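Probable CoA-transferase alpha subunit (Rhodococcus jostii, PDB 6COJ) probably forms the alpha subunit of an enzyme of the coenzyme A transferase family and helps to bind a bulky acyl-CoA thioester. Local coordinates at residues L54-G68 with L74-F88. The protein carries 1 engineered substitution. Sequence-based numbering, arbitrary orientation.
Sequences LLRSDVTDLTVVTYG and LLCSAGKVTKAYYGF. With F8G (S-{(3R,5R,9R)-1-[(2R,3S,4R,5R)-5-(6-amino-9H-purin-9-yl)-4-hydroxy-3-(phosphonooxy)tetrahydrofuran-2-yl]-3,5,9-trihydroxy-8,8-dimethyl-3,5-dioxido-10,14-dioxo-2,4,6-trioxa-11,15-diaza-3lambda~5~,5lambda~5~-diphosphaheptadecan-17-yl} (5R,10R)-7-hydroxy-10-methyl-2-oxo-1-oxaspiro[4.5]dec-6-ene-6-carbothioate (non-preferred name)), chain E.
Val64 and Ala84 pair at the middle of two neighbouring parallel strands, 62-65 and 81-86, which helix 70-77 joins in a beta-alpha-beta crossover: a worked example of how such a unit, here in the parallel sheet of a CoA-transferase-family protein, brings the C-terminal ends of adjacent strands, and Phe88 just beyond them, to a ligand. Val64 N donates to Lys83 O and Val64 O receives Tyr85 N at 2.8 Å. One step earlier a beta bulge shifts the register: Leu62 O takes Thr82 N and, only weakly, Lys83 N. On one face Val64 CG2 meets Val81 CG2 at 4.1 Å; on the other, Thr63 CG2 abuts the edge of the Tyr85 ring at CE1, 3.5 Å away. Lys83 NZ donates to Tyr85 OH, and Glu151 takes both, as a salt-bridge partner of the lysine and a hydrogen-bond partner of the tyrosine.

Beyond the strands' N-terminal ends, Lys80 ties the loop after helix 48-56 to the crossover. Its chain runs extended as far as CE, then bends (chi4 -69°), which brings NZ within 2.7 Å of Val59 O and 2.9 Å of Ser57 O, above both carbonyl planes. Ser57 OG in turn bonds Leu54 O and accepts Val59 N in an ST turn, fixing the loop that offers these acceptors. Next to this loop, helices 48-56 and 70-77 pack through Leu55 CD1 on Leu75 CD2, 3.8 Å apart, and a Schellman motif at Gly79 closes helix 70-77.

At the far end the Tyr67 and Phe88 rings lie at 25° but slid apart, both also meeting Trp41. Gly68 N bonds Phe88 O and sits over one face of the Phe88 ring, whose CD2 lies 3.2 Å from OAN of the bound thioester F8G.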
# COMPACT_ATOMS: atom_id res chain seq x y z
N LEU A 54 -24.38 4.83 18.25
CA LEU A 54 -24.48 3.42 18.62
C LEU A 54 -24.94 3.24 20.06
O LEU A 54 -25.78 2.38 20.35
CB LEU A 54 -23.13 2.73 18.40
CG LEU A 54 -22.99 1.91 17.13
CD1 LEU A 54 -21.55 1.42 16.95
CD2 LEU A 54 -23.95 0.74 17.14
N LEU A 55 -24.39 4.04 20.99
CA LEU A 55 -24.77 3.93 22.39
C LEU A 55 -26.24 4.24 22.60
O LEU A 55 -26.90 3.62 23.44
CB LEU A 55 -23.91 4.87 23.25
CG LEU A 55 -22.77 4.18 24.02
CD1 LEU A 55 -21.87 3.40 23.08
CD2 LEU A 55 -21.96 5.20 24.83
N ARG A 56 -26.78 5.20 21.84
CA ARG A 56 -28.19 5.54 21.96
C ARG A 56 -29.08 4.41 21.44
O ARG A 56 -30.22 4.28 21.89
CB ARG A 56 -28.49 6.82 21.17
CG ARG A 56 -27.90 8.07 21.77
CD ARG A 56 -28.53 9.31 21.16
NE ARG A 56 -28.30 9.44 19.73
CZ ARG A 56 -27.23 10.01 19.19
NH1 ARG A 56 -26.28 10.51 19.96
NH2 ARG A 56 -27.11 10.09 17.87
N SER A 57 -28.57 3.61 20.50
CA SER A 57 -29.33 2.55 19.86
C SER A 57 -29.33 1.29 20.72
O SER A 57 -28.66 1.21 21.75
CB SER A 57 -28.72 2.21 18.49
OG SER A 57 -27.59 1.34 18.61
N ASP A 58 -30.10 0.30 20.27
CA ASP A 58 -30.10 -1.02 20.89
C ASP A 58 -29.18 -2.01 20.19
O ASP A 58 -29.23 -3.21 20.50
CB ASP A 58 -31.52 -1.58 20.98
CG ASP A 58 -32.15 -1.86 19.62
OD1 ASP A 58 -31.53 -1.56 18.58
OD2 ASP A 58 -33.28 -2.39 19.60
N VAL A 59 -28.35 -1.55 19.25
CA VAL A 59 -27.44 -2.44 18.55
C VAL A 59 -26.36 -2.90 19.51
O VAL A 59 -25.67 -2.08 20.13
CB VAL A 59 -26.83 -1.72 17.33
CG1 VAL A 59 -25.72 -2.58 16.72
CG2 VAL A 59 -27.90 -1.42 16.30
N THR A 60 -26.18 -4.22 19.63
CA THR A 60 -25.27 -4.77 20.62
C THR A 60 -24.69 -6.07 20.07
O THR A 60 -24.84 -6.37 18.88
CB THR A 60 -25.99 -4.92 21.96
OG1 THR A 60 -25.04 -5.21 22.99
CG2 THR A 60 -27.04 -6.02 21.88
N ASP A 61 -24.03 -6.84 20.94
CA ASP A 61 -23.42 -8.11 20.56
C ASP A 61 -22.47 -7.94 19.36
O ASP A 61 -22.46 -8.74 18.43
CB ASP A 61 -24.48 -9.18 20.30
CG ASP A 61 -23.89 -10.56 20.03
OD1 ASP A 61 -22.89 -10.93 20.68
OD2 ASP A 61 -24.46 -11.28 19.18
N LEU A 62 -21.67 -6.89 19.40
CA LEU A 62 -20.82 -6.53 18.27
C LEU A 62 -19.47 -7.22 18.36
O LEU A 62 -18.94 -7.47 19.44
CB LEU A 62 -20.60 -5.02 18.23
CG LEU A 62 -21.85 -4.19 17.95
CD1 LEU A 62 -21.53 -2.71 18.03
CD2 LEU A 62 -22.46 -4.56 16.60
N THR A 63 -18.92 -7.53 17.19
CA THR A 63 -17.52 -7.90 17.07
C THR A 63 -16.84 -6.67 16.48
O THR A 63 -17.22 -6.22 15.40
CB THR A 63 -17.38 -9.12 16.16
OG1 THR A 63 -17.98 -10.25 16.79
CG2 THR A 63 -15.91 -9.43 15.90
N VAL A 64 -15.88 -6.11 17.20
CA VAL A 64 -15.26 -4.83 16.84
C VAL A 64 -13.83 -5.07 16.38
O VAL A 64 -13.07 -5.78 17.05
CB VAL A 64 -15.32 -3.82 17.99
CG1 VAL A 64 -14.69 -2.50 17.56
CG2 VAL A 64 -16.75 -3.58 18.41
N VAL A 65 -13.47 -4.48 15.24
CA VAL A 65 -12.11 -4.51 14.71
C VAL A 65 -11.60 -3.07 14.73
O VAL A 65 -12.21 -2.19 14.10
CB VAL A 65 -12.07 -5.06 13.27
CG1 VAL A 65 -10.66 -5.04 12.73
CG2 VAL A 65 -12.65 -6.47 13.22
N THR A 66 -10.52 -2.82 15.46
CA THR A 66 -10.13 -1.42 15.65
C THR A 66 -8.70 -1.32 16.15
O THR A 66 -8.17 -2.25 16.77
CB THR A 66 -11.08 -0.74 16.65
OG1 THR A 66 -10.80 0.67 16.68
CG2 THR A 66 -10.92 -1.34 18.05
N TYR A 67 -8.08 -0.18 15.86
CA TYR A 67 -6.94 0.30 16.63
C TYR A 67 -7.55 1.09 17.77
O TYR A 67 -7.92 2.26 17.61
CB TYR A 67 -6.05 1.17 15.76
CG TYR A 67 -5.22 0.42 14.74
CD1 TYR A 67 -4.23 -0.48 15.15
CD2 TYR A 67 -5.41 0.61 13.38
CE1 TYR A 67 -3.44 -1.15 14.21
CE2 TYR A 67 -4.62 -0.04 12.43
CZ TYR A 67 -3.64 -0.93 12.86
OH TYR A 67 -2.86 -1.55 11.90
N GLY A 68 -7.68 0.45 18.93
CA GLY A 68 -8.66 0.89 19.92
C GLY A 68 -8.29 2.14 20.69
O GLY A 68 -7.13 2.40 21.01
N LEU A 74 -16.14 3.37 25.15
CA LEU A 74 -17.55 3.72 25.24
C LEU A 74 -18.44 2.53 24.90
O LEU A 74 -19.44 2.27 25.58
CB LEU A 74 -17.87 4.92 24.35
CG LEU A 74 -17.46 6.29 24.88
CD1 LEU A 74 -17.68 7.35 23.80
CD2 LEU A 74 -18.20 6.66 26.17
N LEU A 75 -18.08 1.77 23.85
CA LEU A 75 -18.88 0.59 23.52
C LEU A 75 -18.87 -0.42 24.67
O LEU A 75 -19.90 -1.03 24.97
CB LEU A 75 -18.37 -0.03 22.22
CG LEU A 75 -18.62 0.84 20.99
CD1 LEU A 75 -17.89 0.24 19.78
CD2 LEU A 75 -20.10 0.98 20.69
N CYS A 76 -17.73 -0.58 25.34
CA CYS A 76 -17.66 -1.49 26.48
C CYS A 76 -18.50 -0.98 27.64
O CYS A 76 -19.10 -1.78 28.37
CB CYS A 76 -16.21 -1.68 26.91
SG CYS A 76 -15.24 -2.74 25.81
N SER A 77 -18.53 0.34 27.84
CA SER A 77 -19.34 0.89 28.92
C SER A 77 -20.81 0.54 28.77
O SER A 77 -21.54 0.51 29.77
CB SER A 77 -19.16 2.41 29.04
OG SER A 77 -19.92 3.12 28.08
N ALA A 78 -21.27 0.28 27.55
CA ALA A 78 -22.66 -0.06 27.29
C ALA A 78 -22.86 -1.55 27.04
O ALA A 78 -23.96 -1.96 26.64
CB ALA A 78 -23.20 0.76 26.12
N GLY A 79 -21.83 -2.36 27.29
CA GLY A 79 -21.93 -3.79 27.11
C GLY A 79 -22.20 -4.22 25.69
O GLY A 79 -22.84 -5.26 25.47
N LYS A 80 -21.75 -3.44 24.71
CA LYS A 80 -22.09 -3.70 23.32
C LYS A 80 -21.09 -4.59 22.60
O LYS A 80 -21.33 -4.93 21.44
CB LYS A 80 -22.29 -2.39 22.56
CG LYS A 80 -23.61 -1.70 22.92
CD LYS A 80 -23.70 -0.34 22.27
CE LYS A 80 -24.98 0.36 22.64
NZ LYS A 80 -26.19 -0.29 22.06
N VAL A 81 -20.00 -5.00 23.25
CA VAL A 81 -18.91 -5.72 22.60
C VAL A 81 -18.90 -7.15 23.11
O VAL A 81 -18.84 -7.40 24.32
CB VAL A 81 -17.56 -5.04 22.86
CG1 VAL A 81 -16.44 -5.79 22.14
CG2 VAL A 81 -17.61 -3.59 22.42
N THR A 82 -18.96 -8.10 22.18
CA THR A 82 -18.80 -9.52 22.48
C THR A 82 -17.39 -10.00 22.20
O THR A 82 -16.83 -10.78 22.98
CB THR A 82 -19.79 -10.34 21.64
OG1 THR A 82 -21.12 -9.98 22.00
CG2 THR A 82 -19.61 -11.84 21.88
N LYS A 83 -16.80 -9.54 21.10
CA LYS A 83 -15.50 -9.99 20.66
C LYS A 83 -14.79 -8.79 20.07
O LYS A 83 -15.41 -7.93 19.44
CB LYS A 83 -15.67 -11.10 19.61
CG LYS A 83 -14.40 -11.84 19.24
CD LYS A 83 -14.72 -13.04 18.36
CE LYS A 83 -13.47 -13.84 18.02
NZ LYS A 83 -13.73 -14.95 17.06
N ALA A 84 -13.48 -8.71 20.29
CA ALA A 84 -12.72 -7.56 19.82
C ALA A 84 -11.42 -8.03 19.19
O ALA A 84 -10.68 -8.81 19.78
CB ALA A 84 -12.44 -6.57 20.96
N TYR A 85 -11.15 -7.52 17.98
CA TYR A 85 -9.90 -7.70 17.26
C TYR A 85 -9.20 -6.36 17.26
O TYR A 85 -9.74 -5.38 16.73
CB TYR A 85 -10.20 -8.09 15.80
CG TYR A 85 -10.82 -9.46 15.59
CD1 TYR A 85 -12.16 -9.70 15.87
CD2 TYR A 85 -10.05 -10.50 15.09
CE1 TYR A 85 -12.71 -10.95 15.68
CE2 TYR A 85 -10.61 -11.76 14.89
CZ TYR A 85 -11.94 -11.98 15.18
OH TYR A 85 -12.51 -13.21 14.99
N TYR A 86 -7.99 -6.29 17.83
CA TYR A 86 -7.33 -4.99 17.96
C TYR A 86 -5.83 -5.18 18.06
O TYR A 86 -5.35 -6.23 18.51
CB TYR A 86 -7.84 -4.22 19.21
CG TYR A 86 -7.68 -5.03 20.49
CD1 TYR A 86 -8.68 -5.89 20.91
CD2 TYR A 86 -6.51 -4.96 21.23
CE1 TYR A 86 -8.53 -6.65 22.07
CE2 TYR A 86 -6.35 -5.72 22.38
CZ TYR A 86 -7.35 -6.57 22.78
OH TYR A 86 -7.20 -7.33 23.91
N GLY A 87 -5.09 -4.14 17.66
CA GLY A 87 -3.65 -4.13 17.77
C GLY A 87 -3.19 -3.52 19.08
O GLY A 87 -2.08 -3.78 19.54
N PHE A 88 -4.05 -2.70 19.67
CA PHE A 88 -3.81 -2.09 20.97
C PHE A 88 -5.10 -1.40 21.38
O PHE A 88 -6.03 -1.27 20.58
CB PHE A 88 -2.68 -1.05 20.88
CG PHE A 88 -2.99 0.11 19.97
CD1 PHE A 88 -3.70 1.21 20.43
CD2 PHE A 88 -2.55 0.11 18.65
CE1 PHE A 88 -4.00 2.27 19.59
CE2 PHE A 88 -2.83 1.18 17.81
CZ PHE A 88 -3.56 2.26 18.28
C4 F8G E . -0.42 -5.90 39.03
C5 F8G E . 0.20 -7.21 38.74
C6 F8G E . -0.69 -8.39 38.64
C8 F8G E . 1.74 -5.66 38.85
N1 F8G E . -2.03 -8.23 38.79
N3 F8G E . -1.76 -5.79 39.18
C1' F8G E . 0.36 -3.58 39.33
C2 F8G E . -2.67 -6.94 39.08
C2' F8G E . 1.41 -2.90 40.19
C3' F8G E . 1.35 -1.49 39.67
C4' F8G E . 1.14 -1.68 38.19
C5' F8G E . 2.49 -1.77 37.49
CAA F8G E . 5.92 -0.05 15.57
CAB F8G E . 5.99 0.18 17.06
CAC F8G E . 4.93 0.55 17.81
CAD F8G E . 3.68 1.13 17.16
CAE F8G E . 3.86 1.28 15.65
CAF F8G E . 4.50 0.04 15.06
CAG F8G E . 4.95 0.35 19.27
CAI F8G E . 2.55 1.56 14.93
CAK F8G E . 3.19 2.46 17.76
CAL F8G E . 1.82 2.22 18.43
CAM F8G E . 1.60 0.75 18.19
CAQ F8G E . 5.68 -0.34 21.80
CAR F8G E . 5.81 1.03 22.45
CAT F8G E . 5.98 0.80 24.84
CAU F8G E . 5.29 1.08 26.17
CAV F8G E . 5.84 0.27 27.33
CAX F8G E . 5.71 1.59 29.34
CAY F8G E . 5.03 1.89 30.65
CAZ F8G E . 5.83 1.35 31.85
CBA F8G E . 5.00 1.51 33.11
CBM F8G E . 6.13 -0.12 31.64
CBN F8G E . 7.13 2.12 32.05
N6 F8G E . -0.18 -9.61 38.38
N7 F8G E . 1.52 -6.98 38.65
N9 F8G E . 0.58 -5.02 39.08
NAS F8G E . 5.24 1.05 23.77
NAW F8G E . 5.18 0.64 28.58
O2' F8G E . 1.08 -2.97 41.58
O3' F8G E . 0.17 -0.85 40.13
O4' F8G E . 0.45 -2.92 38.06
O5' F8G E . 3.14 -0.51 37.60
OAH F8G E . 7.09 0.02 17.56
OAJ F8G E . 3.94 0.63 19.91
OAN F8G E . 0.69 0.06 18.58
OAO F8G E . 2.64 0.18 17.38
OBB F8G E . 3.77 0.83 32.86
OBD F8G E . 2.98 -0.20 35.10
OBJ F8G E . 7.13 0.37 24.77
OBK F8G E . 6.70 2.21 28.97
OBL F8G E . 4.84 3.30 30.80
OBO F8G E . 1.36 0.31 33.32
OBP F8G E . 2.39 2.27 34.47
OBQ F8G E . 4.47 1.39 36.50
OBR F8G E . 5.15 -1.00 36.18
OCI F8G E . -1.10 0.80 41.57
OCJ F8G E . 0.69 -0.61 42.55
OCK F8G E . 1.28 1.24 40.99
PBC F8G E . 2.60 0.87 33.96
PBE F8G E . 4.00 -0.03 36.34
PCH F8G E . 0.26 0.18 41.34
SAP F8G E . 6.25 -0.26 20.13
O HOH W 1 -25.64 -3.55 25.25
O HOH W 2 -23.01 -7.36 23.75